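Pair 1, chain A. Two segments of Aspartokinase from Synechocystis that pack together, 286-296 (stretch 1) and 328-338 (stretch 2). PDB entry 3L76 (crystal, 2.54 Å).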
# COMPACT_ATOMS: atom_id res chain seq x y z
N SER A 286 -12.55 -23.11 51.83
CA SER A 286 -12.79 -21.93 52.66
C SER A 286 -12.25 -22.11 54.08
O SER A 286 -11.45 -21.30 54.54
CB SER A 286 -14.28 -21.61 52.71
OG SER A 286 -14.49 -20.41 53.42
N LYS A 287 -12.66 -23.18 54.76
CA LYS A 287 -12.24 -23.40 56.15
C LYS A 287 -10.74 -23.62 56.30
O LYS A 287 -10.11 -23.03 57.17
CB LYS A 287 -13.00 -24.55 56.82
CG LYS A 287 -12.51 -24.79 58.24
CD LYS A 287 -13.53 -25.50 59.11
CE LYS A 287 -13.39 -25.08 60.58
NZ LYS A 287 -13.74 -23.65 60.82
N LEU A 288 -10.18 -24.49 55.47
CA LEU A 288 -8.73 -24.73 55.46
C LEU A 288 -7.94 -23.42 55.50
O LEU A 288 -7.16 -23.17 56.41
CB LEU A 288 -8.33 -25.50 54.21
CG LEU A 288 -7.19 -26.52 54.31
CD1 LEU A 288 -6.56 -26.76 52.92
CD2 LEU A 288 -6.13 -26.11 55.31
N PHE A 289 -8.13 -22.60 54.48
CA PHE A 289 -7.26 -21.46 54.30
C PHE A 289 -7.62 -20.33 55.25
O PHE A 289 -6.76 -19.53 55.62
CB PHE A 289 -7.23 -21.02 52.83
CG PHE A 289 -6.64 -22.06 51.91
CD1 PHE A 289 -5.27 -22.26 51.84
CD2 PHE A 289 -7.47 -22.84 51.12
CE1 PHE A 289 -4.73 -23.22 51.00
CE2 PHE A 289 -6.93 -23.81 50.27
CZ PHE A 289 -5.56 -24.00 50.21
N ARG A 290 -8.88 -20.26 55.66
CA ARG A 290 -9.25 -19.29 56.67
C ARG A 290 -8.43 -19.52 57.94
O ARG A 290 -7.78 -18.61 58.43
CB ARG A 290 -10.75 -19.34 56.97
CG ARG A 290 -11.63 -18.59 55.98
CD ARG A 290 -12.99 -18.32 56.60
NE ARG A 290 -13.54 -19.53 57.21
CZ ARG A 290 -14.65 -20.15 56.81
NH1 ARG A 290 -15.35 -19.66 55.79
NH2 ARG A 290 -15.05 -21.25 57.43
N ASP A 291 -8.44 -20.75 58.45
CA ASP A 291 -7.71 -21.06 59.67
C ASP A 291 -6.21 -20.85 59.50
O ASP A 291 -5.57 -20.25 60.37
CB ASP A 291 -8.01 -22.48 60.17
CG ASP A 291 -9.47 -22.69 60.52
OD1 ASP A 291 -10.19 -21.69 60.71
OD2 ASP A 291 -9.89 -23.86 60.61
N ILE A 292 -5.65 -21.33 58.40
CA ILE A 292 -4.23 -21.09 58.13
C ILE A 292 -3.88 -19.60 58.17
O ILE A 292 -2.82 -19.21 58.69
CB ILE A 292 -3.80 -21.69 56.79
CG1 ILE A 292 -3.98 -23.20 56.80
CG2 ILE A 292 -2.35 -21.32 56.47
CD1 ILE A 292 -3.77 -23.87 55.45
N ALA A 293 -4.76 -18.77 57.64
CA ALA A 293 -4.48 -17.34 57.58
C ALA A 293 -4.55 -16.70 58.96
O ALA A 293 -3.86 -15.72 59.23
CB ALA A 293 -5.43 -16.66 56.62
N GLN A 294 -5.38 -17.27 59.83
CA GLN A 294 -5.45 -16.82 61.22
C GLN A 294 -4.11 -16.95 61.95
O GLN A 294 -3.83 -16.20 62.88
CB GLN A 294 -6.55 -17.56 61.98
CG GLN A 294 -7.96 -17.07 61.68
CD GLN A 294 -9.02 -17.91 62.39
OE1 GLN A 294 -8.78 -19.06 62.75
NE2 GLN A 294 -10.20 -17.33 62.58
N GLN A 295 -3.29 -17.91 61.53
CA GLN A 295 -1.91 -17.98 61.98
C GLN A 295 -0.97 -16.99 61.27
O GLN A 295 0.23 -16.97 61.53
CB GLN A 295 -1.37 -19.39 61.79
CG GLN A 295 -2.08 -20.44 62.60
CD GLN A 295 -2.16 -20.08 64.07
OE1 GLN A 295 -3.24 -20.07 64.66
NE2 GLN A 295 -1.00 -19.78 64.66
N GLN A 296 -1.53 -16.16 60.38
CA GLN A 296 -0.73 -15.22 59.60
C GLN A 296 0.28 -15.95 58.73
O GLN A 296 1.42 -15.48 58.59
CB GLN A 296 0.03 -14.26 60.50
CG GLN A 296 -0.80 -13.37 61.36
CD GLN A 296 0.06 -12.67 62.37
OE1 GLN A 296 0.85 -11.79 62.03
NE2 GLN A 296 -0.07 -13.07 63.63
N ALA A 328 1.32 -28.24 61.28
CA ALA A 328 0.63 -28.35 62.55
C ALA A 328 -0.79 -27.79 62.47
O ALA A 328 -1.74 -28.44 62.88
CB ALA A 328 1.44 -27.67 63.65
N VAL A 329 -0.92 -26.58 61.94
CA VAL A 329 -2.22 -25.92 61.81
C VAL A 329 -3.16 -26.74 60.94
O VAL A 329 -4.33 -26.93 61.28
CB VAL A 329 -2.11 -24.53 61.18
CG1 VAL A 329 -3.47 -23.87 61.16
CG2 VAL A 329 -1.09 -23.69 61.93
N THR A 330 -2.64 -27.21 59.81
CA THR A 330 -3.41 -28.06 58.92
C THR A 330 -3.84 -29.35 59.63
O THR A 330 -5.00 -29.75 59.55
CB THR A 330 -2.63 -28.38 57.61
OG1 THR A 330 -2.27 -27.15 56.95
CG2 THR A 330 -3.47 -29.23 56.66
N SER A 331 -2.91 -29.97 60.36
CA SER A 331 -3.21 -31.18 61.11
C SER A 331 -4.35 -30.98 62.11
O SER A 331 -5.03 -31.94 62.47
CB SER A 331 -1.98 -31.73 61.83
OG SER A 331 -1.12 -32.41 60.93
N ALA A 332 -4.56 -29.73 62.52
CA ALA A 332 -5.56 -29.45 63.54
C ALA A 332 -6.95 -29.12 62.97
O ALA A 332 -7.97 -29.43 63.58
CB ALA A 332 -5.07 -28.33 64.45
N ILE A 333 -6.98 -28.49 61.80
CA ILE A 333 -8.24 -28.24 61.12
C ILE A 333 -8.84 -29.54 60.57
O ILE A 333 -10.06 -29.74 60.61
CB ILE A 333 -8.05 -27.29 59.94
CG1 ILE A 333 -7.20 -26.08 60.35
CG2 ILE A 333 -9.40 -26.85 59.40
CD1 ILE A 333 -6.73 -25.26 59.18
N ALA A 334 -7.98 -30.40 60.06
CA ALA A 334 -8.40 -31.62 59.37
C ALA A 334 -9.55 -32.41 60.02
O ALA A 334 -10.54 -32.70 59.35
CB ALA A 334 -7.19 -32.55 59.10
N PRO A 335 -9.41 -32.79 61.30
CA PRO A 335 -10.48 -33.59 61.92
C PRO A 335 -11.87 -32.96 61.77
O PRO A 335 -12.86 -33.68 61.63
CB PRO A 335 -10.07 -33.64 63.39
CG PRO A 335 -8.59 -33.52 63.35
CD PRO A 335 -8.29 -32.56 62.22
N ALA A 336 -11.94 -31.64 61.75
CA ALA A 336 -13.21 -30.94 61.55
C ALA A 336 -13.81 -31.14 60.16
O ALA A 336 -14.97 -30.80 59.95
CB ALA A 336 -13.04 -29.45 61.83
N LEU A 337 -13.04 -31.69 59.22
CA LEU A 337 -13.56 -31.95 57.88
C LEU A 337 -14.03 -33.41 57.71
O LEU A 337 -14.35 -33.83 56.61
CB LEU A 337 -12.50 -31.64 56.82
CG LEU A 337 -12.30 -30.25 56.18
CD1 LEU A 337 -13.01 -29.13 56.91
CD2 LEU A 337 -10.81 -29.95 56.02
N ARG A 338 -14.06 -34.16 58.81
CA ARG A 338 -14.36 -35.59 58.75
C ARG A 338 -15.79 -35.99 59.18
O ARG A 338 -16.55 -35.18 59.69
CB ARG A 338 -13.34 -36.39 59.57
CG ARG A 338 -11.89 -36.08 59.22
CD ARG A 338 -10.95 -37.04 59.93
NE ARG A 338 -9.55 -36.82 59.56
CZ ARG A 338 -8.55 -36.65 60.42
NH1 ARG A 338 -8.76 -36.65 61.74
NH2 ARG A 338 -7.32 -36.47 59.96

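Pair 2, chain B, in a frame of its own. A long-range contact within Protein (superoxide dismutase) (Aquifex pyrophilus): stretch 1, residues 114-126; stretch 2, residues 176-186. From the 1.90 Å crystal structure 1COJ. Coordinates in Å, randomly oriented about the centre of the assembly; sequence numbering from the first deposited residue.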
# COMPACT_ATOMS: atom_id res chain seq x y z
N CYS B 114 27.83 7.72 -1.43
CA CYS B 114 26.55 8.39 -1.21
C CYS B 114 25.82 8.72 -2.52
O CYS B 114 24.62 8.48 -2.64
CB CYS B 114 26.75 9.66 -0.38
SG CYS B 114 25.23 10.47 0.17
N THR B 115 26.54 9.24 -3.50
CA THR B 115 25.94 9.57 -4.78
C THR B 115 25.40 8.31 -5.44
O THR B 115 24.29 8.30 -5.98
CB THR B 115 26.96 10.29 -5.71
OG1 THR B 115 26.97 11.68 -5.39
CG2 THR B 115 26.63 10.12 -7.19
N ASN B 116 26.17 7.23 -5.36
CA ASN B 116 25.79 5.96 -5.94
C ASN B 116 24.55 5.42 -5.23
O ASN B 116 23.64 4.88 -5.86
CB ASN B 116 26.95 4.96 -5.82
CG ASN B 116 26.63 3.61 -6.43
OD1 ASN B 116 26.42 3.49 -7.64
ND2 ASN B 116 26.61 2.58 -5.59
N GLU B 117 24.52 5.61 -3.92
CA GLU B 117 23.41 5.16 -3.10
C GLU B 117 22.14 5.92 -3.45
O GLU B 117 21.06 5.33 -3.58
CB GLU B 117 23.74 5.32 -1.62
CG GLU B 117 22.87 4.49 -0.68
CD GLU B 117 23.05 2.98 -0.87
OE1 GLU B 117 22.15 2.22 -0.47
OE2 GLU B 117 24.09 2.56 -1.40
N LEU B 118 22.26 7.24 -3.62
CA LEU B 118 21.11 8.07 -3.96
C LEU B 118 20.55 7.74 -5.33
O LEU B 118 19.34 7.65 -5.51
CB LEU B 118 21.45 9.56 -3.87
CG LEU B 118 21.11 10.25 -2.54
CD1 LEU B 118 21.56 11.71 -2.60
CD2 LEU B 118 19.61 10.15 -2.27
N LYS B 119 21.44 7.57 -6.31
CA LYS B 119 21.01 7.25 -7.67
C LYS B 119 20.31 5.90 -7.68
O LYS B 119 19.29 5.73 -8.34
CB LYS B 119 22.20 7.22 -8.63
CG LYS B 119 22.89 8.56 -8.83
CD LYS B 119 24.00 8.43 -9.87
CE LYS B 119 24.82 9.70 -10.00
NZ LYS B 119 24.04 10.88 -10.46
N ALA B 120 20.83 4.95 -6.90
CA ALA B 120 20.25 3.62 -6.81
C ALA B 120 18.83 3.67 -6.23
O ALA B 120 17.91 3.07 -6.79
CB ALA B 120 21.14 2.72 -5.95
N ALA B 121 18.67 4.41 -5.14
CA ALA B 121 17.36 4.56 -4.50
C ALA B 121 16.39 5.25 -5.45
O ALA B 121 15.22 4.88 -5.52
CB ALA B 121 17.49 5.35 -3.19
N ALA B 122 16.88 6.24 -6.19
CA ALA B 122 16.05 6.96 -7.15
C ALA B 122 15.58 6.05 -8.28
O ALA B 122 14.49 6.23 -8.82
CB ALA B 122 16.81 8.16 -7.71
N MET B 123 16.41 5.08 -8.63
CA MET B 123 16.06 4.13 -9.68
C MET B 123 15.17 2.99 -9.16
O MET B 123 14.38 2.42 -9.90
CB MET B 123 17.32 3.53 -10.31
CG MET B 123 18.08 4.47 -11.25
SD MET B 123 17.08 4.98 -12.68
CE MET B 123 16.98 3.49 -13.59
N ALA B 124 15.32 2.67 -7.87
CA ALA B 124 14.57 1.59 -7.25
C ALA B 124 13.19 1.96 -6.71
O ALA B 124 12.36 1.07 -6.51
CB ALA B 124 15.41 0.95 -6.13
N PHE B 125 12.96 3.24 -6.47
CA PHE B 125 11.67 3.67 -5.93
C PHE B 125 10.72 4.41 -6.84
O PHE B 125 11.12 5.20 -7.70
CB PHE B 125 11.86 4.37 -4.59
CG PHE B 125 12.24 3.41 -3.51
CD1 PHE B 125 11.25 2.79 -2.74
CD2 PHE B 125 13.56 3.04 -3.33
CE1 PHE B 125 11.59 1.81 -1.81
CE2 PHE B 125 13.92 2.06 -2.42
CZ PHE B 125 12.93 1.44 -1.66
N ARG B 126 9.44 4.14 -6.64
CA ARG B 126 8.36 4.68 -7.45
C ARG B 126 7.86 6.08 -7.11
O ARG B 126 7.06 6.63 -7.87
CB ARG B 126 7.21 3.68 -7.45
CG ARG B 126 7.66 2.28 -7.84
CD ARG B 126 6.63 1.20 -7.52
NE ARG B 126 7.18 -0.13 -7.78
CZ ARG B 126 6.61 -1.28 -7.43
NH1 ARG B 126 5.45 -1.29 -6.80
NH2 ARG B 126 7.22 -2.42 -7.71
N LYS B 176 13.07 7.65 -19.72
CA LYS B 176 14.47 7.67 -19.28
C LYS B 176 14.75 8.43 -17.99
O LYS B 176 15.07 9.62 -18.00
CB LYS B 176 15.36 8.23 -20.40
CG LYS B 176 15.22 7.49 -21.72
CD LYS B 176 16.04 8.14 -22.83
CE LYS B 176 15.53 9.54 -23.20
NZ LYS B 176 14.16 9.53 -23.81
N ARG B 177 14.74 7.70 -16.87
CA ARG B 177 14.99 8.29 -15.56
C ARG B 177 16.46 8.64 -15.25
O ARG B 177 16.73 9.69 -14.66
CB ARG B 177 14.42 7.39 -14.46
CG ARG B 177 14.44 8.01 -13.07
CD ARG B 177 13.83 7.10 -12.02
NE ARG B 177 12.40 6.90 -12.22
CZ ARG B 177 11.64 6.11 -11.45
NH1 ARG B 177 12.17 5.46 -10.42
NH2 ARG B 177 10.34 5.97 -11.73
N PRO B 178 17.42 7.79 -15.65
CA PRO B 178 18.84 8.09 -15.37
C PRO B 178 19.34 9.48 -15.76
O PRO B 178 19.99 10.16 -14.95
CB PRO B 178 19.57 6.98 -16.12
CG PRO B 178 18.64 5.83 -15.98
CD PRO B 178 17.29 6.45 -16.26
N PRO B 179 19.08 9.93 -17.00
CA PRO B 179 19.55 11.26 -17.37
C PRO B 179 18.91 12.36 -16.53
O PRO B 179 19.52 13.41 -16.31
CB PRO B 179 19.18 11.37 -18.85
CG PRO B 179 18.03 10.44 -18.99
CD PRO B 179 18.44 9.27 -18.16
N TYR B 180 17.70 12.12 -16.05
CA TYR B 180 17.00 13.09 -15.21
C TYR B 180 17.70 13.19 -13.85
O TYR B 180 17.88 14.29 -13.32
CB TYR B 180 15.53 12.68 -15.04
CG TYR B 180 14.87 13.22 -13.79
CD1 TYR B 180 14.63 14.58 -13.62
CD2 TYR B 180 14.48 12.35 -12.76
CE1 TYR B 180 14.03 15.07 -12.45
CE2 TYR B 180 13.88 12.82 -11.59
CZ TYR B 180 13.65 14.18 -11.44
OH TYR B 180 13.06 14.65 -10.29
N ILE B 181 18.10 12.05 -13.31
CA ILE B 181 18.78 12.02 -12.02
C ILE B 181 20.10 12.79 -12.12
O ILE B 181 20.45 13.56 -11.22
CB ILE B 181 19.03 10.57 -11.54
CG1 ILE B 181 17.70 9.83 -11.40
CG2 ILE B 181 19.76 10.58 -10.20
CD1 ILE B 181 17.83 8.33 -11.19
N ASP B 182 20.82 12.60 -13.23
CA ASP B 182 22.08 13.31 -13.43
C ASP B 182 21.82 14.81 -13.49
O ASP B 182 22.55 15.60 -12.88
CB ASP B 182 22.76 12.86 -14.73
CG ASP B 182 23.28 11.43 -14.65
OD1 ASP B 182 23.63 10.98 -13.55
OD2 ASP B 182 23.35 10.77 -15.71
N ALA B 183 20.77 15.21 -14.21
CA ALA B 183 20.41 16.62 -14.34
C ALA B 183 20.08 17.21 -12.97
O ALA B 183 20.48 18.33 -12.67
CB ALA B 183 19.25 16.79 -15.30
N PHE B 184 19.39 16.44 -12.13
CA PHE B 184 19.03 16.91 -10.79
C PHE B 184 20.30 17.27 -10.01
O PHE B 184 20.38 18.33 -9.39
CB PHE B 184 18.23 15.83 -10.03
CG PHE B 184 17.94 16.21 -8.60
CD1 PHE B 184 16.79 16.92 -8.28
CD2 PHE B 184 18.82 15.86 -7.58
CE1 PHE B 184 16.53 17.29 -6.96
CE2 PHE B 184 18.57 16.23 -6.27
CZ PHE B 184 17.43 16.94 -5.95
N PHE B 185 21.29 16.38 -10.05
CA PHE B 185 22.55 16.62 -9.35
C PHE B 185 23.30 17.85 -9.85
O PHE B 185 24.03 18.48 -9.09
CB PHE B 185 23.43 15.38 -9.40
CG PHE B 185 23.08 14.35 -8.37
CD1 PHE B 185 23.60 14.45 -7.07
CD2 PHE B 185 22.22 13.30 -8.66
CE1 PHE B 185 23.26 13.51 -6.10
CE2 PHE B 185 21.87 12.36 -7.69
CZ PHE B 185 22.39 12.47 -6.41
N LYS B 186 23.11 18.21 -11.12
CA LYS B 186 23.78 19.37 -11.71
C LYS B 186 23.20 20.69 -11.22
O LYS B 186 23.84 21.73 -11.32
CB LYS B 186 23.69 19.36 -13.23
CG LYS B 186 24.48 18.30 -13.94
CD LYS B 186 24.59 18.64 -15.42
CE LYS B 186 25.18 17.50 -16.24
NZ LYS B 186 24.24 16.36 -16.39

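Two helices that cross obliquely and run in roughly opposing directions can meet in much the same way in different proteins, and the two pairs here illustrate how much side-chain variety such a frame tolerates. In pair 1 the helix axes approach to 9.7 Å with 137° between their N-to-C directions; in pair 2 the values are 10.4 Å and 138°. Fourteen central residues superpose with an RMSD of 0.8 Å. The backbones come close at matching points: Leu A288 CA lies 6.7 Å from Ile A333 CA, and its counterpart Lys B119 CA lies 6.8 Å from Ile B181 CA.

The most faithful match is the isoleucine at the centre. Ile A333 and Ile B181 share the same rotamer, m for chi1 and t for chi2, and both point toward the facing helix. In pair 1 Ile A333 is a knob in a hole formed by Lys A287, Leu A288, Asp A291 and Ile A292; its CD1 sits 3.2 Å from Asp A291 CB, a tight contact, and 4.0 Å from Leu A288 CD2. In pair 2 Ala B122 takes the matching position to Asp A291, and Ile B181 CD1 lies 3.6 Å from Ala B122 CB. The same methyl touches Met B123 SD at 3.7 Å, where pair 1 has Ile A292, whose CG1 is 4.2 Å from Ile A333 CD1.

Around this shared centre the solutions diverge. Pair 1 has no hydrogen bond between its stretches. Val A329 packs its CG1 4.4 Å from Ile A292 CG1, and its CG2 lies 3.5 Å from Gln A295 CG, so even a polar residue contributes its aliphatic part. The matching position in pair 2 is Arg B177, which reaches past the methionine to the end of the opposite helix. Its NH1 donates to Ala B122 O at 2.9 Å and, more weakly, to Phe B125 O, also at 2.9 Å, tying down carbonyls where the chain leaves the helix.

The other end shows a second difference. Lys B119 matches Leu A288; its CG still packs 4.0 Å from Ile B181 CG2 while its NZ forms a salt bridge with Asp B182, 3.1 Å from OD1. Phe B185 matches Leu A337, and Leu B118 matches Lys A287: a loose contact of 4.3 Å between Lys A287 CD and Leu A337 CD1 corresponds to one of 4.0 Å between Leu B118 CD1 and Phe B185 CZ, with the leucine at the ring edge. The same isoleucine at the centre thus coexists with quite different chemistry around it.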